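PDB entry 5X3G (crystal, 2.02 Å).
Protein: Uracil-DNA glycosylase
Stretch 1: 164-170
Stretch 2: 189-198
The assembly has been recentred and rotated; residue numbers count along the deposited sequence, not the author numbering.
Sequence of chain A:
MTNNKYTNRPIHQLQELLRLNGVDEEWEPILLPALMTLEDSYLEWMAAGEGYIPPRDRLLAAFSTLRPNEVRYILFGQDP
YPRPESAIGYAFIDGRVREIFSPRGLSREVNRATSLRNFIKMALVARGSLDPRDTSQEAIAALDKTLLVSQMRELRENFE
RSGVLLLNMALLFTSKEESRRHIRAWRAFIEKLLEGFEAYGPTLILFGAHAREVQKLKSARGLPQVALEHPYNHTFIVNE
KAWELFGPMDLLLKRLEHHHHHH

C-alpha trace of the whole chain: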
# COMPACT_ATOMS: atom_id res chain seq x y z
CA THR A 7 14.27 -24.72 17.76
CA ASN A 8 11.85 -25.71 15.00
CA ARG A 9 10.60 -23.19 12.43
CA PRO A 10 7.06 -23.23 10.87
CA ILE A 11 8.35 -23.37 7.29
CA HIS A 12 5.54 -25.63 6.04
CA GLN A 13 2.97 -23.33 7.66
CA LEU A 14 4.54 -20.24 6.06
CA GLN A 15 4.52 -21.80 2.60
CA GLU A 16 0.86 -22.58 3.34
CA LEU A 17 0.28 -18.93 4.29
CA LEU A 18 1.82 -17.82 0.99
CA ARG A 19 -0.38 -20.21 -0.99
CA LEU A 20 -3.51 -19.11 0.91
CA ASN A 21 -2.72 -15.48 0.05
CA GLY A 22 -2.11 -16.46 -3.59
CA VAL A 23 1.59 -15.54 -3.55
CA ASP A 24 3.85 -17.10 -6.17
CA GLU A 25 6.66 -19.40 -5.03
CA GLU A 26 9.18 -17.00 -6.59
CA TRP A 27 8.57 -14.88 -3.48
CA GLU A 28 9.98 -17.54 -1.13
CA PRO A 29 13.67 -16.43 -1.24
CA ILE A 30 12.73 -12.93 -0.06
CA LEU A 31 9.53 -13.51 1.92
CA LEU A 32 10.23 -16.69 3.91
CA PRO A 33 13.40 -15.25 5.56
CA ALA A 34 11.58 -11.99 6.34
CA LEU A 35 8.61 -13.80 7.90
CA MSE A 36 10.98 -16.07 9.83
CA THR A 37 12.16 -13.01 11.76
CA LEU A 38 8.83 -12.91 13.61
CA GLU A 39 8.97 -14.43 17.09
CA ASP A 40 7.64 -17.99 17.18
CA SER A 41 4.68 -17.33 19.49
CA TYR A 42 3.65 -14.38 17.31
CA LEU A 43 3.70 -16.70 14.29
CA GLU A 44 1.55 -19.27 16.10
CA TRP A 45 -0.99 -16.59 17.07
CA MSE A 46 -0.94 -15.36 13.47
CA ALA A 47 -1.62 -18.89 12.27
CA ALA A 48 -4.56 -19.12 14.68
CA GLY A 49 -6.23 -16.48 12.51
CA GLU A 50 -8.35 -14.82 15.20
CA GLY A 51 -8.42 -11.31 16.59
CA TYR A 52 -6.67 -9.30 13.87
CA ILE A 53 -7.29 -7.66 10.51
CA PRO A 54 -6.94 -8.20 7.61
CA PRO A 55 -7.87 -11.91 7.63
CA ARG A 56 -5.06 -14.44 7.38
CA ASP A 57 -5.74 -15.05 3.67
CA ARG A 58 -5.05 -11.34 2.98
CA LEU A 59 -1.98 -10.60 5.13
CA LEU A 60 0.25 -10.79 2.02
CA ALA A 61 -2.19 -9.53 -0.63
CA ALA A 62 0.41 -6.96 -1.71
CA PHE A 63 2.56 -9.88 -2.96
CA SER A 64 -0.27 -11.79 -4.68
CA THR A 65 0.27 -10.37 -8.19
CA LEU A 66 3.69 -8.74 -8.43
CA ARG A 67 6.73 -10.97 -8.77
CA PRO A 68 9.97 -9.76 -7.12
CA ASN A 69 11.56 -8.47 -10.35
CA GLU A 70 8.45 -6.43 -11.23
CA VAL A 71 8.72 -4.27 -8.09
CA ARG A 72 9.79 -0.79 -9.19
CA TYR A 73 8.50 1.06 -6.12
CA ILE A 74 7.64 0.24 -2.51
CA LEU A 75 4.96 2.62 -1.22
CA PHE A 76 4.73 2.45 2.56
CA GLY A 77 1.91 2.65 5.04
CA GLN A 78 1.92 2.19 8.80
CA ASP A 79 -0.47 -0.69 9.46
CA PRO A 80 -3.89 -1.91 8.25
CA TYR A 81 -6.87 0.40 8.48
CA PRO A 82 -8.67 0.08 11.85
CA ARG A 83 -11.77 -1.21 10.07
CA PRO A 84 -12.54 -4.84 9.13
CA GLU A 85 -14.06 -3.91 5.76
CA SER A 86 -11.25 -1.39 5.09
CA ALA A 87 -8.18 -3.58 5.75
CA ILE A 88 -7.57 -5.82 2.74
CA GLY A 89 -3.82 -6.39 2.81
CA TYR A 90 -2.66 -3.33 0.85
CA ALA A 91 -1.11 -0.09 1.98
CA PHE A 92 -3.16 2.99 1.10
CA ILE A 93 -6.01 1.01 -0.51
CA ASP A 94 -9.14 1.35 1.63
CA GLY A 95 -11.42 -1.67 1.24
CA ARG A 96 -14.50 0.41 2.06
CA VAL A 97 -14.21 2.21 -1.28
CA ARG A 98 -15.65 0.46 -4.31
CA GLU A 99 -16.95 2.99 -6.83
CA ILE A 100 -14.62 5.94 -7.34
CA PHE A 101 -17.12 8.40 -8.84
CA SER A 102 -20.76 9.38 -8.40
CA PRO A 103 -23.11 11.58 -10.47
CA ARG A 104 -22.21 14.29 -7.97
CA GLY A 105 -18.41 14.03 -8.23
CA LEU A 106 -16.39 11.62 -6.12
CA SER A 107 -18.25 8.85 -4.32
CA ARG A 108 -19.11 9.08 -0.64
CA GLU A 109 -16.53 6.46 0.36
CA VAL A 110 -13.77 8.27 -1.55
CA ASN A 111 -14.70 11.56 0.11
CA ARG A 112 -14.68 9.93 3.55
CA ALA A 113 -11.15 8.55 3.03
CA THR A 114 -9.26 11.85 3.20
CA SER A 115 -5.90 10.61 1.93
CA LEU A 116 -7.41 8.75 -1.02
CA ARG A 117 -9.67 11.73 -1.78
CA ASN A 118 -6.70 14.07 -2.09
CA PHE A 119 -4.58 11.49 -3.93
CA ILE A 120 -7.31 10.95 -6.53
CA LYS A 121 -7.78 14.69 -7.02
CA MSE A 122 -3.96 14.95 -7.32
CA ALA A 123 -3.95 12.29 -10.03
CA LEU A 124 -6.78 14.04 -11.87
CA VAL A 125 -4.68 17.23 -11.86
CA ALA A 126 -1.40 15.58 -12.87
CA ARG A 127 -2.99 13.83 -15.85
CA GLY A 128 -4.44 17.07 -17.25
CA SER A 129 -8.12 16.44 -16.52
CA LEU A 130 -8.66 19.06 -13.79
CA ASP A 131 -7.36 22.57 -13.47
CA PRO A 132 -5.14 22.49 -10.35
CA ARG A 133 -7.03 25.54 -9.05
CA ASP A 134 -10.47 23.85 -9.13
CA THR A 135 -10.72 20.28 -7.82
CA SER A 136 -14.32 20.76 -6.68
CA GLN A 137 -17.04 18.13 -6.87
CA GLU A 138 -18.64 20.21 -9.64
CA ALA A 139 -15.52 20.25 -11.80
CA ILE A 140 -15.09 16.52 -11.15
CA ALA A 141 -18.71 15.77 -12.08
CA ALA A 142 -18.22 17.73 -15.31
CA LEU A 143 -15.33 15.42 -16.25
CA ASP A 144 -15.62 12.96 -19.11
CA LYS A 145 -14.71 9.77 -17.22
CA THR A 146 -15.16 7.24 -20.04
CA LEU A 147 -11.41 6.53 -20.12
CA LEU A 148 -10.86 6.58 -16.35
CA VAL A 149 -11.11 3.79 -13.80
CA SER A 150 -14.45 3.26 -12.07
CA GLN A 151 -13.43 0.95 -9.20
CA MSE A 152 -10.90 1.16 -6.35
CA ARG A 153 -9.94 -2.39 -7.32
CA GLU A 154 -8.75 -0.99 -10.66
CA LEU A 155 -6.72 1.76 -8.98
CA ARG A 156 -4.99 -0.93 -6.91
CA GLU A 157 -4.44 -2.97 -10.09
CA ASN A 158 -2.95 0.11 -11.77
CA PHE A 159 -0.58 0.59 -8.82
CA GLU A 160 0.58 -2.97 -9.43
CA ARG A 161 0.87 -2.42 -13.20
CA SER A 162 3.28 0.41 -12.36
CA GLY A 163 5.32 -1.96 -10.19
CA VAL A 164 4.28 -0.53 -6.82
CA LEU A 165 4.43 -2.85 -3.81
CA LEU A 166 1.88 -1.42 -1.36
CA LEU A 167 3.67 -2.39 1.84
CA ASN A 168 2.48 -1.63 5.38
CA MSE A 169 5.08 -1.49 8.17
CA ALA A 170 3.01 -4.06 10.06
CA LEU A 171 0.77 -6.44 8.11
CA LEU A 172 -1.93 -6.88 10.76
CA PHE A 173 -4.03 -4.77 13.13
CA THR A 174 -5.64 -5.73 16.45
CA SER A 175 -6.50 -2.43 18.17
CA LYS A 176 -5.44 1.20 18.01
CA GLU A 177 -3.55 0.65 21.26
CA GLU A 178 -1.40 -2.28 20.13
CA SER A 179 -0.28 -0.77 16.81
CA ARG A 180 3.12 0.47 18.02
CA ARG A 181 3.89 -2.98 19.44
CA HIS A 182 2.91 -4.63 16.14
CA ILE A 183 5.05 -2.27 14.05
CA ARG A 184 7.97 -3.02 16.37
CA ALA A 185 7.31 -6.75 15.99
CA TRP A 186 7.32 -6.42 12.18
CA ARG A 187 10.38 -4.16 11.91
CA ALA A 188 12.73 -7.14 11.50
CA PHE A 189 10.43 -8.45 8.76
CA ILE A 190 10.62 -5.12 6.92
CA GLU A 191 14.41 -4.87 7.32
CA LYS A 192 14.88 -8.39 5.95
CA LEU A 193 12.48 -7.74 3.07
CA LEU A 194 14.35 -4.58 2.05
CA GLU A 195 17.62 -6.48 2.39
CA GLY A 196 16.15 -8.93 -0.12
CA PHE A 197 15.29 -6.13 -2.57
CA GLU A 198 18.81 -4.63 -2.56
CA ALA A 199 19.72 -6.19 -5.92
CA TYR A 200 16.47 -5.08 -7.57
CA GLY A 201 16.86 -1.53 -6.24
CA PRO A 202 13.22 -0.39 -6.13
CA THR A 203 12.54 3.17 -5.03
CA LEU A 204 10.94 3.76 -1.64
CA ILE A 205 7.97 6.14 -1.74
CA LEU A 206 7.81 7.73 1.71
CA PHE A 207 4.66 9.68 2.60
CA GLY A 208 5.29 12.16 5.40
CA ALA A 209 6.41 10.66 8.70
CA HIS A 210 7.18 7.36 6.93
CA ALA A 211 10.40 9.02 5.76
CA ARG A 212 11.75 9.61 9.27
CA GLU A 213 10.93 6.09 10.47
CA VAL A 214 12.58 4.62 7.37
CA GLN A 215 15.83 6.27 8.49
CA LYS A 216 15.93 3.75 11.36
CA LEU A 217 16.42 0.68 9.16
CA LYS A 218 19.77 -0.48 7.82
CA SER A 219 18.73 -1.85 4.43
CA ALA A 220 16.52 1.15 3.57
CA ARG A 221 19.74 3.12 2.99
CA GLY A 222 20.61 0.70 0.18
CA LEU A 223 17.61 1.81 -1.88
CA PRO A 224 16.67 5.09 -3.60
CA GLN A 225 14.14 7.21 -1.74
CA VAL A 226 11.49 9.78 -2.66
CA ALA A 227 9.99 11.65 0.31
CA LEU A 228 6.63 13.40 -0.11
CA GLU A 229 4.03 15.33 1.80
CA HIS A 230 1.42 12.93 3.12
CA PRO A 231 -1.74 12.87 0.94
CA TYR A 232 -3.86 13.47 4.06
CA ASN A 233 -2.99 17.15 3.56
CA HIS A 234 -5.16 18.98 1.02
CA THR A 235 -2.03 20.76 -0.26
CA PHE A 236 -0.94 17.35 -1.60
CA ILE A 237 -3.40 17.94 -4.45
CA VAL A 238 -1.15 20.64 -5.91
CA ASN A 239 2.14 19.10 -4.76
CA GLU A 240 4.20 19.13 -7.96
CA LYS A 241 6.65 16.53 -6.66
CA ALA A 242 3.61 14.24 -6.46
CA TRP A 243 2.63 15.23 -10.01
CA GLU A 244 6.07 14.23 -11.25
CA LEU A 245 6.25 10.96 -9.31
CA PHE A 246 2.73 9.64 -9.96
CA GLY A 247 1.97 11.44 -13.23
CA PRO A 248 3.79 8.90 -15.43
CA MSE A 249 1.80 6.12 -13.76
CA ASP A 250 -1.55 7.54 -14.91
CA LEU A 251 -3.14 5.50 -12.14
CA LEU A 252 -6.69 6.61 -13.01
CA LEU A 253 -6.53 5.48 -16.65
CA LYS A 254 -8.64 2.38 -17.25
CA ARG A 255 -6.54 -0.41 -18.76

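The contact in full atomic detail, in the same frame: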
# COMPACT_ATOMS: atom_id res chain seq x y z
N VAL A 164 4.29 -1.08 -8.17
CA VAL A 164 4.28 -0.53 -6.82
C VAL A 164 3.85 -1.62 -5.85
O VAL A 164 2.73 -2.15 -5.94
CB VAL A 164 3.35 0.69 -6.73
CG1 VAL A 164 3.24 1.18 -5.28
CG2 VAL A 164 3.88 1.80 -7.63
N LEU A 165 4.75 -1.97 -4.93
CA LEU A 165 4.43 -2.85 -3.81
C LEU A 165 3.86 -2.00 -2.68
O LEU A 165 4.57 -1.16 -2.12
CB LEU A 165 5.68 -3.60 -3.34
CG LEU A 165 5.51 -4.58 -2.18
CD1 LEU A 165 4.67 -5.78 -2.59
CD2 LEU A 165 6.87 -5.02 -1.67
N LEU A 166 2.58 -2.20 -2.38
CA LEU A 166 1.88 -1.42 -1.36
C LEU A 166 2.09 -2.09 -0.01
O LEU A 166 1.32 -2.94 0.42
CB LEU A 166 0.40 -1.31 -1.72
CG LEU A 166 0.13 -0.61 -3.05
CD1 LEU A 166 -1.28 -0.91 -3.54
CD2 LEU A 166 0.34 0.89 -2.91
N LEU A 167 3.15 -1.67 0.69
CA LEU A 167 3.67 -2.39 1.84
C LEU A 167 3.43 -1.60 3.12
O LEU A 167 3.95 -0.49 3.28
CB LEU A 167 5.16 -2.67 1.66
CG LEU A 167 5.88 -3.40 2.79
CD1 LEU A 167 5.24 -4.75 3.05
CD2 LEU A 167 7.36 -3.54 2.48
N ASN A 168 2.66 -2.18 4.04
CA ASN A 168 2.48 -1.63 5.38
C ASN A 168 3.63 -2.07 6.28
O ASN A 168 4.19 -3.16 6.11
CB ASN A 168 1.15 -2.08 5.98
CG ASN A 168 -0.01 -1.19 5.57
OD1 ASN A 168 0.14 0.02 5.42
ND2 ASN A 168 -1.18 -1.79 5.37
N MSE A 169 3.97 -1.22 7.24
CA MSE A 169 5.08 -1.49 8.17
C MSE A 169 4.79 -2.71 9.03
O MSE A 169 5.68 -3.52 9.32
CB MSE A 169 5.37 -0.28 9.05
CG MSE A 169 5.94 0.91 8.29
SE MSE A 169 7.70 0.52 7.57
CE MSE A 169 8.71 1.88 8.55
N ALA A 170 3.53 -2.84 9.46
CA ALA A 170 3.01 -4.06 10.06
C ALA A 170 1.85 -4.55 9.20
O ALA A 170 1.05 -3.75 8.72
CB ALA A 170 2.55 -3.84 11.50
N PHE A 189 10.97 -7.99 10.03
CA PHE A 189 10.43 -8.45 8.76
C PHE A 189 10.69 -7.43 7.66
O PHE A 189 11.14 -7.79 6.56
CB PHE A 189 8.93 -8.72 8.91
CG PHE A 189 8.20 -8.88 7.59
CD1 PHE A 189 8.10 -10.12 6.99
CD2 PHE A 189 7.60 -7.79 6.98
CE1 PHE A 189 7.43 -10.27 5.79
CE2 PHE A 189 6.93 -7.94 5.78
CZ PHE A 189 6.85 -9.18 5.18
N ILE A 190 10.42 -6.16 7.94
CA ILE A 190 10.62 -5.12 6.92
C ILE A 190 12.10 -5.01 6.56
O ILE A 190 12.46 -4.95 5.38
CB ILE A 190 10.06 -3.77 7.40
CG1 ILE A 190 8.55 -3.86 7.63
CG2 ILE A 190 10.36 -2.69 6.38
CD1 ILE A 190 7.78 -4.23 6.39
N GLU A 191 12.97 -4.97 7.57
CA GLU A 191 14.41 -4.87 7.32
C GLU A 191 14.91 -6.03 6.47
O GLU A 191 15.69 -5.82 5.53
CB GLU A 191 15.17 -4.82 8.65
N LYS A 192 14.46 -7.25 6.76
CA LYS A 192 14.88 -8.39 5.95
C LYS A 192 14.32 -8.31 4.53
O LYS A 192 15.02 -8.65 3.57
CB LYS A 192 14.45 -9.70 6.62
CG LYS A 192 15.06 -10.92 5.97
CD LYS A 192 16.57 -10.89 6.09
CE LYS A 192 17.20 -12.06 5.38
NZ LYS A 192 18.68 -12.09 5.58
N LEU A 193 13.08 -7.86 4.39
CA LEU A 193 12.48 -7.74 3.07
C LEU A 193 13.21 -6.72 2.21
O LEU A 193 13.43 -6.94 1.02
CB LEU A 193 11.00 -7.38 3.19
CG LEU A 193 10.13 -7.62 1.95
CD1 LEU A 193 9.82 -9.09 1.80
CD2 LEU A 193 8.85 -6.80 2.03
N LEU A 194 13.60 -5.58 2.80
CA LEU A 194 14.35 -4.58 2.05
C LEU A 194 15.76 -5.06 1.76
O LEU A 194 16.31 -4.76 0.69
CB LEU A 194 14.38 -3.26 2.82
CG LEU A 194 13.02 -2.57 2.98
CD1 LEU A 194 13.19 -1.21 3.63
CD2 LEU A 194 12.34 -2.45 1.62
N GLU A 195 16.38 -5.79 2.69
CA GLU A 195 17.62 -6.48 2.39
C GLU A 195 17.48 -7.34 1.14
O GLU A 195 18.35 -7.32 0.25
CB GLU A 195 18.04 -7.34 3.59
CG GLU A 195 19.08 -8.41 3.27
CD GLU A 195 19.70 -9.01 4.52
OE1 GLU A 195 19.38 -8.53 5.63
OE2 GLU A 195 20.49 -9.96 4.39
N GLY A 196 16.38 -8.08 1.03
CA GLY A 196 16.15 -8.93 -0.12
C GLY A 196 15.96 -8.19 -1.43
O GLY A 196 16.20 -8.76 -2.50
N PHE A 197 15.52 -6.93 -1.37
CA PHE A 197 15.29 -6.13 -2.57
C PHE A 197 16.52 -5.33 -2.99
O PHE A 197 16.43 -4.57 -3.97
CB PHE A 197 14.12 -5.16 -2.36
CG PHE A 197 12.77 -5.80 -2.52
CD1 PHE A 197 12.34 -6.22 -3.77
CD2 PHE A 197 11.92 -5.94 -1.44
CE1 PHE A 197 11.10 -6.80 -3.92
CE2 PHE A 197 10.68 -6.51 -1.59
CZ PHE A 197 10.26 -6.93 -2.83
N GLU A 198 17.64 -5.47 -2.29
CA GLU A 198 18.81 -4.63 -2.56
C GLU A 198 19.28 -4.77 -4.01
O GLU A 198 19.64 -3.77 -4.65
CB GLU A 198 19.93 -4.98 -1.59
CG GLU A 198 21.07 -3.97 -1.51
CD GLU A 198 22.06 -4.10 -2.65
OE1 GLU A 198 22.71 -3.09 -3.00
OE2 GLU A 198 22.20 -5.21 -3.19

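Residues 164-168 form a β-strand, and the helix that includes residues 189-196 packs against it. The two elements run roughly antiparallel, with an angle of 154° between their N-to-C directions and a closest approach of 11.1 Å between their axes. The spacing is uneven along the contact. The CA atoms of Leu-165 and Phe-197 lie 11.4 Å apart, whereas those of Met-169 and Ile-190 are separated by 6.7 Å, so the chain comes much nearer to the helix just after the strand ends. Helical hydrogen bonds include Leu-193 N to Phe-189 O (2.9 Å) and Leu-194 N to Ile-190 O (2.9 Å). With no hydrogen bond between them, the two stretches meet through van der Waals contacts, mostly between apolar side chains, burying 284 Å² over both sides.

The alternation of the strand determines which residues take part. Leu-165 and Leu-167 direct their CA-to-CB bonds toward the helix, while the side chains of Val-164 and Leu-166 remain out of reach. Both contacting leucines adopt the same rotamer, t for chi1 and p for chi2, and in each the closest contact is made by CD2. Leu-167 occupies the middle of the contact: its CD2 lies 3.6 Å from Leu-193 CD2 and 4.0 Å from Ile-190 CD1, so one methyl group meets residues that are three positions apart in the helix and hence on a similar side of it. Toward the start of the strand, where the backbones are farther apart, the longer reach of an aromatic side chain helps to span the gap. Leu-165 CD2 approaches Phe-197 CZ at 4.1 Å, meeting the ring obliquely at its outermost carbon.

Ile-190 has the largest area covered by the opposing stretch, and it engages backbone as well as side chains. Its CD1 is 3.8 Å from Asn-168 O, and its CG1 is 3.3 Å from Met-169 O, a close van der Waals approach, at the place where the CA atoms are also nearer together. Asn-168 thus contributes through its carbonyl oxygen, its CA-to-CB bond pointing away from the helix. Met-169, modelled as selenomethionine, also has its CA-to-CB bond directed away, yet its SE atom comes within 4.3 Å of Ile-190 CG2.

The outer part of the helix takes no part in the contact. There Lys-192 NZ and Glu-195 OE2 form a salt bridge at 3.0 Å, with weak hydrogen-bond geometry, well removed from the buried leucines.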